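Local structure of EvdMO1 (5T39) at residues A[159-173]-A[216-230]. The protein binds S-adenosyl-L-homocysteine in its methyltransferase domain and probably transfers methyl groups from S-adenosylmethionine to a sugar during everninomicin biosynthesis. Numbering follows the deposited sequence. Where two conformers were deposited one is given.
Sequences PWALLKDAARVSAGI and LDRASLFAALENAGF
Phe230 turns one face of its ring to Ile173: methyl CG2 of Ile173 sits 3.7 Å from the ring centroid and only 6° off the ring normal, a CH-pi contact in which the two side chains cross at about a right angle. CG1 of Ile173 runs anti to the backbone N (chi1 -171°), which puts CG2 between the backbone N and the carbonyl carbon and over the ring. The outer rim of the ring lies against the second half of helix 159-169, where CE2 of Phe230 comes 3.5 Å from Leu163 O and 3.9 Å from Ala167 CB, and CZ 4.2 Å from Ala166 CB, while the backbone of Ala171 and Gly172 borders the edge at CE1. A serine in place of Phe230 would probably open a gap against Ile173 CG2 and beside Ala166 and Ala167. Farther along, alanines bring the helices close: the CB of Ala228 rests on the Leu163 carbonyl, and CD1 of Leu163 fits between Ala224 CB (3.9 Å) and Leu225 CD2. Ala224 CB also touches Trp160 CB, and a water bridges Trp160 O and Ala224 O, donating to both. At the other end Leu216 splits its methyls, CD1 against Pro159 CG (3.8 Å) and CD2 at the Trp160 ring edge; Tyr192 stacks on that indole. Gly229, with positive phi in a Schellman motif, ends helix 218-228 and turns the chain into Phe230. The axes of helices 159-169 and 218-228 approach to 8.6 Å and run in the same general direction, 31° apart, as neighbouring helices packed on one face of the central beta-sheet in the Rossmann-like fold of SAM-dependent methyltransferases.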
loop_
_atom_site.group_PDB
_atom_site.type_symbol
_atom_site.label_atom_id
_atom_site.label_comp_id
_atom_site.label_asym_id
_atom_site.label_seq_id
_atom_site.Cartn_x
_atom_site.Cartn_y
_atom_site.Cartn_z
ATOM N N PRO A 159 5.163 -5.283 -12.337
ATOM C CA PRO A 159 3.875 -5.006 -11.677
ATOM C C PRO A 159 2.820 -6.076 -11.935
ATOM O O PRO A 159 2.006 -6.356 -11.050
ATOM C CB PRO A 159 3.488 -3.630 -12.237
ATOM C CG PRO A 159 4.308 -3.462 -13.473
ATOM C CD PRO A 159 5.612 -4.146 -13.160
ATOM N N TRP A 160 2.804 -6.687 -13.124
ATOM C CA TRP A 160 1.851 -7.762 -13.395
ATOM C C TRP A 160 2.007 -8.909 -12.410
ATOM O O TRP A 160 1.015 -9.567 -12.070
ATOM C CB TRP A 160 1.997 -8.260 -14.844
ATOM C CG TRP A 160 3.411 -8.582 -15.200
ATOM C CD1 TRP A 160 4.050 -9.772 -15.051
ATOM C CD2 TRP A 160 4.380 -7.667 -15.719
ATOM N NE1 TRP A 160 5.356 -9.658 -15.452
ATOM C CE2 TRP A 160 5.585 -8.371 -15.864
ATOM C CE3 TRP A 160 4.333 -6.318 -16.087
ATOM C CZ2 TRP A 160 6.737 -7.768 -16.364
ATOM C CZ3 TRP A 160 5.464 -5.728 -16.575
ATOM C CH2 TRP A 160 6.656 -6.449 -16.701
ATOM N N ALA A 161 3.231 -9.180 -11.961
ATOM C CA ALA A 161 3.467 -10.273 -11.033
ATOM C C ALA A 161 2.945 -9.947 -9.647
ATOM O O ALA A 161 2.515 -10.851 -8.928
ATOM C CB ALA A 161 4.950 -10.608 -11.000
ATOM N N LEU A 162 2.998 -8.680 -9.239
ATOM C CA LEU A 162 2.411 -8.303 -7.960
ATOM C C LEU A 162 0.897 -8.507 -7.990
ATOM O O LEU A 162 0.297 -8.963 -7.007
ATOM C CB LEU A 162 2.781 -6.854 -7.625
ATOM C CG LEU A 162 2.312 -6.369 -6.263
ATOM C CD1 LEU A 162 2.816 -7.275 -5.153
ATOM C CD2 LEU A 162 2.757 -4.926 -6.052
ATOM N N LEU A 163 0.261 -8.188 -9.118
ATOM C CA LEU A 163 -1.167 -8.424 -9.242
ATOM C C LEU A 163 -1.487 -9.912 -9.188
ATOM O O LEU A 163 -2.468 -10.317 -8.559
ATOM C CB LEU A 163 -1.691 -7.781 -10.524
ATOM C CG LEU A 163 -1.520 -6.264 -10.597
ATOM C CD1 LEU A 163 -1.951 -5.756 -11.955
ATOM C CD2 LEU A 163 -2.268 -5.528 -9.488
ATOM N N LYS A 164 -0.671 -10.743 -9.845
ATOM C CA LYS A 164 -0.850 -12.189 -9.736
ATOM C C LYS A 164 -0.713 -12.655 -8.297
ATOM O O LYS A 164 -1.460 -13.534 -7.850
ATOM C CB LYS A 164 0.169 -12.919 -10.597
ATOM C CG LYS A 164 -0.171 -12.962 -12.050
ATOM C CD LYS A 164 0.851 -13.764 -12.841
ATOM C CE LYS A 164 0.872 -15.231 -12.433
ATOM N NZ LYS A 164 1.836 -16.032 -13.244
ATOM N N ASP A 165 0.247 -12.100 -7.561
ATOM C CA ASP A 165 0.424 -12.493 -6.163
ATOM C C ASP A 165 -0.790 -12.133 -5.324
ATOM O O ASP A 165 -1.204 -12.913 -4.464
ATOM C CB ASP A 165 1.691 -11.858 -5.605
ATOM C CG ASP A 165 2.911 -12.687 -5.891
ATOM O OD1 ASP A 165 2.776 -13.931 -5.881
ATOM O OD2 ASP A 165 3.994 -12.108 -6.118
ATOM N N ALA A 166 -1.384 -10.968 -5.564
ATOM C CA ALA A 166 -2.611 -10.628 -4.860
ATOM C C ALA A 166 -3.706 -11.645 -5.154
ATOM O O ALA A 166 -4.429 -12.068 -4.246
ATOM C CB ALA A 166 -3.055 -9.222 -5.249
ATOM N N ALA A 167 -3.839 -12.046 -6.419
ATOM C CA ALA A 167 -4.836 -13.040 -6.806
ATOM C C ALA A 167 -4.556 -14.408 -6.197
ATOM O O ALA A 167 -5.484 -15.206 -6.022
ATOM C CB ALA A 167 -4.917 -13.155 -8.330
ATOM N N ARG A 168 -3.304 -14.712 -5.873
ATOM C CA ARG A 168 -3.027 -16.003 -5.255
ATOM C C ARG A 168 -3.647 -16.108 -3.874
ATOM O O ARG A 168 -3.920 -17.218 -3.409
ATOM C CB ARG A 168 -1.527 -16.251 -5.166
ATOM C CG ARG A 168 -0.907 -16.722 -6.454
ATOM C CD ARG A 168 0.525 -17.191 -6.218
ATOM N NE ARG A 168 1.155 -17.649 -7.448
ATOM C CZ ARG A 168 1.860 -16.876 -8.267
ATOM N NH1 ARG A 168 2.042 -15.589 -7.999
ATOM N NH2 ARG A 168 2.389 -17.395 -9.364
ATOM N N VAL A 169 -3.860 -14.978 -3.199
ATOM C CA VAL A 169 -4.322 -14.983 -1.815
ATOM C C VAL A 169 -5.719 -14.416 -1.630
ATOM O O VAL A 169 -6.257 -14.523 -0.514
ATOM C CB VAL A 169 -3.325 -14.270 -0.874
ATOM C CG1 VAL A 169 -1.935 -14.870 -1.027
ATOM C CG2 VAL A 169 -3.285 -12.754 -1.137
ATOM N N SER A 170 -6.323 -13.820 -2.657
ATOM C CA SER A 170 -7.575 -13.097 -2.472
ATOM C C SER A 170 -8.312 -12.959 -3.795
ATOM O O SER A 170 -7.720 -13.016 -4.874
ATOM C CB SER A 170 -7.297 -11.699 -1.920
ATOM O OG SER A 170 -8.481 -11.009 -1.581
ATOM N N ALA A 171 -9.607 -12.691 -3.685
ATOM C CA ALA A 171 -10.449 -12.424 -4.842
ATOM C C ALA A 171 -10.761 -10.947 -5.003
ATOM O O ALA A 171 -11.541 -10.590 -5.893
ATOM C CB ALA A 171 -11.753 -13.225 -4.752
ATOM N N GLY A 172 -10.201 -10.083 -4.167
ATOM C CA GLY A 172 -10.463 -8.667 -4.271
ATOM C C GLY A 172 -9.206 -7.846 -4.096
ATOM O O GLY A 172 -8.372 -8.158 -3.243
ATOM N N ILE A 173 -9.073 -6.786 -4.883
ATOM C CA ILE A 173 -7.970 -5.845 -4.730
ATOM C C ILE A 173 -8.501 -4.425 -4.839
ATOM O O ILE A 173 -9.327 -4.115 -5.703
ATOM C CB ILE A 173 -6.840 -6.117 -5.748
ATOM C CG1 ILE A 173 -5.599 -5.259 -5.436
ATOM C CG2 ILE A 173 -7.321 -5.921 -7.195
ATOM C CD1 ILE A 173 -4.394 -5.627 -6.268
ATOM N N LEU A 216 3.267 0.738 -16.364
ATOM C CA LEU A 216 2.457 0.187 -17.443
ATOM C C LEU A 216 1.709 1.301 -18.163
ATOM O O LEU A 216 1.361 2.314 -17.556
ATOM C CB LEU A 216 1.447 -0.806 -16.870
ATOM C CG LEU A 216 2.093 -2.059 -16.268
ATOM C CD1 LEU A 216 1.133 -2.819 -15.390
ATOM C CD2 LEU A 216 2.597 -2.984 -17.342
ATOM N N ASP A 217 1.444 1.105 -19.461
ATOM C CA ASP A 217 0.412 1.924 -20.090
ATOM C C ASP A 217 -0.966 1.419 -19.661
ATOM O O ASP A 217 -1.091 0.408 -18.973
ATOM C CB ASP A 217 0.600 2.042 -21.610
ATOM C CG ASP A 217 0.375 0.750 -22.375
ATOM O OD1 ASP A 217 0.061 -0.292 -21.765
ATOM O OD2 ASP A 217 0.530 0.792 -23.627
ATOM N N ARG A 218 -2.014 2.153 -20.027
ATOM C CA ARG A 218 -3.333 1.819 -19.502
ATOM C C ARG A 218 -3.784 0.448 -19.972
ATOM O O ARG A 218 -4.309 -0.348 -19.186
ATOM C CB ARG A 218 -4.373 2.873 -19.886
ATOM C CG ARG A 218 -5.615 2.784 -19.007
ATOM C CD ARG A 218 -6.691 3.757 -19.458
ATOM N NE ARG A 218 -7.803 3.858 -18.510
ATOM C CZ ARG A 218 -8.833 3.016 -18.438
ATOM N NH1 ARG A 218 -8.940 1.985 -19.271
ATOM N NH2 ARG A 218 -9.786 3.228 -17.538
ATOM N N ALA A 219 -3.617 0.164 -21.264
ATOM C CA ALA A 219 -4.066 -1.118 -21.781
ATOM C C ALA A 219 -3.342 -2.258 -21.081
ATOM O O ALA A 219 -3.937 -3.295 -20.788
ATOM C CB ALA A 219 -3.836 -1.193 -23.290
ATOM N N SER A 220 -2.047 -2.090 -20.822
ATOM C CA SER A 220 -1.298 -3.162 -20.184
ATOM C C SER A 220 -1.674 -3.311 -18.718
ATOM O O SER A 220 -1.660 -4.429 -18.201
ATOM C CB SER A 220 0.202 -2.933 -20.338
ATOM O OG SER A 220 0.569 -2.969 -21.705
ATOM N N LEU A 221 -2.000 -2.211 -18.034
ATOM C CA LEU A 221 -2.492 -2.308 -16.666
ATOM C C LEU A 221 -3.777 -3.117 -16.612
ATOM O O LEU A 221 -3.924 -4.014 -15.773
ATOM C CB LEU A 221 -2.701 -0.910 -16.084
ATOM C CG LEU A 221 -3.350 -0.878 -14.703
ATOM C CD1 LEU A 221 -2.499 -1.597 -13.669
ATOM C CD2 LEU A 221 -3.623 0.558 -14.290
ATOM N N PHE A 222 -4.728 -2.809 -17.495
ATOM C CA PHE A 222 -5.988 -3.545 -17.492
ATOM C C PHE A 222 -5.775 -4.991 -17.917
ATOM O O PHE A 222 -6.390 -5.898 -17.343
ATOM C CB PHE A 222 -7.039 -2.812 -18.329
ATOM C CG PHE A 222 -7.717 -1.712 -17.568
ATOM C CD1 PHE A 222 -9.019 -1.863 -17.124
ATOM C CD2 PHE A 222 -7.051 -0.546 -17.242
ATOM C CE1 PHE A 222 -9.645 -0.869 -16.389
ATOM C CE2 PHE A 222 -7.662 0.436 -16.478
ATOM C CZ PHE A 222 -8.967 0.271 -16.055
ATOM N N ALA A 223 -4.898 -5.232 -18.898
ATOM C CA ALA A 223 -4.596 -6.609 -19.269
ATOM C C ALA A 223 -3.963 -7.372 -18.113
ATOM O O ALA A 223 -4.288 -8.538 -17.881
ATOM C CB ALA A 223 -3.688 -6.646 -20.497
ATOM N N ALA A 224 -3.053 -6.729 -17.375
ATOM C CA ALA A 224 -2.394 -7.398 -16.253
ATOM C C ALA A 224 -3.392 -7.738 -15.153
ATOM O O ALA A 224 -3.310 -8.807 -14.539
ATOM C CB ALA A 224 -1.276 -6.514 -15.711
ATOM N N LEU A 225 -4.355 -6.850 -14.901
ATOM C CA LEU A 225 -5.415 -7.159 -13.948
ATOM C C LEU A 225 -6.221 -8.357 -14.412
ATOM O O LEU A 225 -6.450 -9.302 -13.642
ATOM C CB LEU A 225 -6.331 -5.944 -13.782
ATOM C CG LEU A 225 -5.773 -4.868 -12.867
ATOM C CD1 LEU A 225 -6.467 -3.551 -13.121
ATOM C CD2 LEU A 225 -5.908 -5.292 -11.407
ATOM N N GLU A 226 -6.658 -8.331 -15.679
ATOM C CA GLU A 226 -7.434 -9.430 -16.253
ATOM C C GLU A 226 -6.664 -10.741 -16.172
ATOM O O GLU A 226 -7.211 -11.776 -15.776
ATOM C CB GLU A 226 -7.771 -9.100 -17.715
ATOM C CG GLU A 226 -8.371 -10.237 -18.566
ATOM C CD GLU A 226 -9.863 -10.415 -18.387
ATOM O OE1 GLU A 226 -10.399 -11.400 -18.935
ATOM O OE2 GLU A 226 -10.501 -9.580 -17.718
ATOM N N ASN A 227 -5.388 -10.709 -16.550
ATOM C CA ASN A 227 -4.595 -11.924 -16.630
ATOM C C ASN A 227 -4.304 -12.499 -15.254
ATOM O O ASN A 227 -4.090 -13.711 -15.124
ATOM C CB ASN A 227 -3.304 -11.641 -17.391
ATOM C CG ASN A 227 -3.554 -11.337 -18.860
ATOM O OD1 ASN A 227 -4.598 -11.696 -19.401
ATOM N ND2 ASN A 227 -2.596 -10.694 -19.514
ATOM N N ALA A 228 -4.297 -11.656 -14.217
ATOM C CA ALA A 228 -4.160 -12.141 -12.852
ATOM C C ALA A 228 -5.435 -12.806 -12.356
ATOM O O ALA A 228 -5.386 -13.547 -11.365
ATOM C CB ALA A 228 -3.816 -10.985 -11.925
ATOM N N GLY A 229 -6.567 -12.553 -13.015
ATOM C CA GLY A 229 -7.853 -13.090 -12.621
ATOM C C GLY A 229 -8.848 -12.052 -12.166
ATOM O O GLY A 229 -9.989 -12.408 -11.878
ATOM N N PHE A 230 -8.465 -10.782 -12.083
ATOM C CA PHE A 230 -9.383 -9.718 -11.682
ATOM C C PHE A 230 -10.152 -9.284 -12.920
ATOM O O PHE A 230 -9.840 -8.293 -13.582
ATOM C CB PHE A 230 -8.624 -8.574 -11.023
ATOM C CG PHE A 230 -7.906 -8.980 -9.773
ATOM C CD1 PHE A 230 -8.614 -9.292 -8.632
ATOM C CD2 PHE A 230 -6.522 -9.035 -9.728
ATOM C CE1 PHE A 230 -7.970 -9.671 -7.477
ATOM C CE2 PHE A 230 -5.877 -9.401 -8.569
ATOM C CZ PHE A 230 -6.603 -9.723 -7.438
HETATM O O HOH W 1 -0.936 -10.225 -14.030
#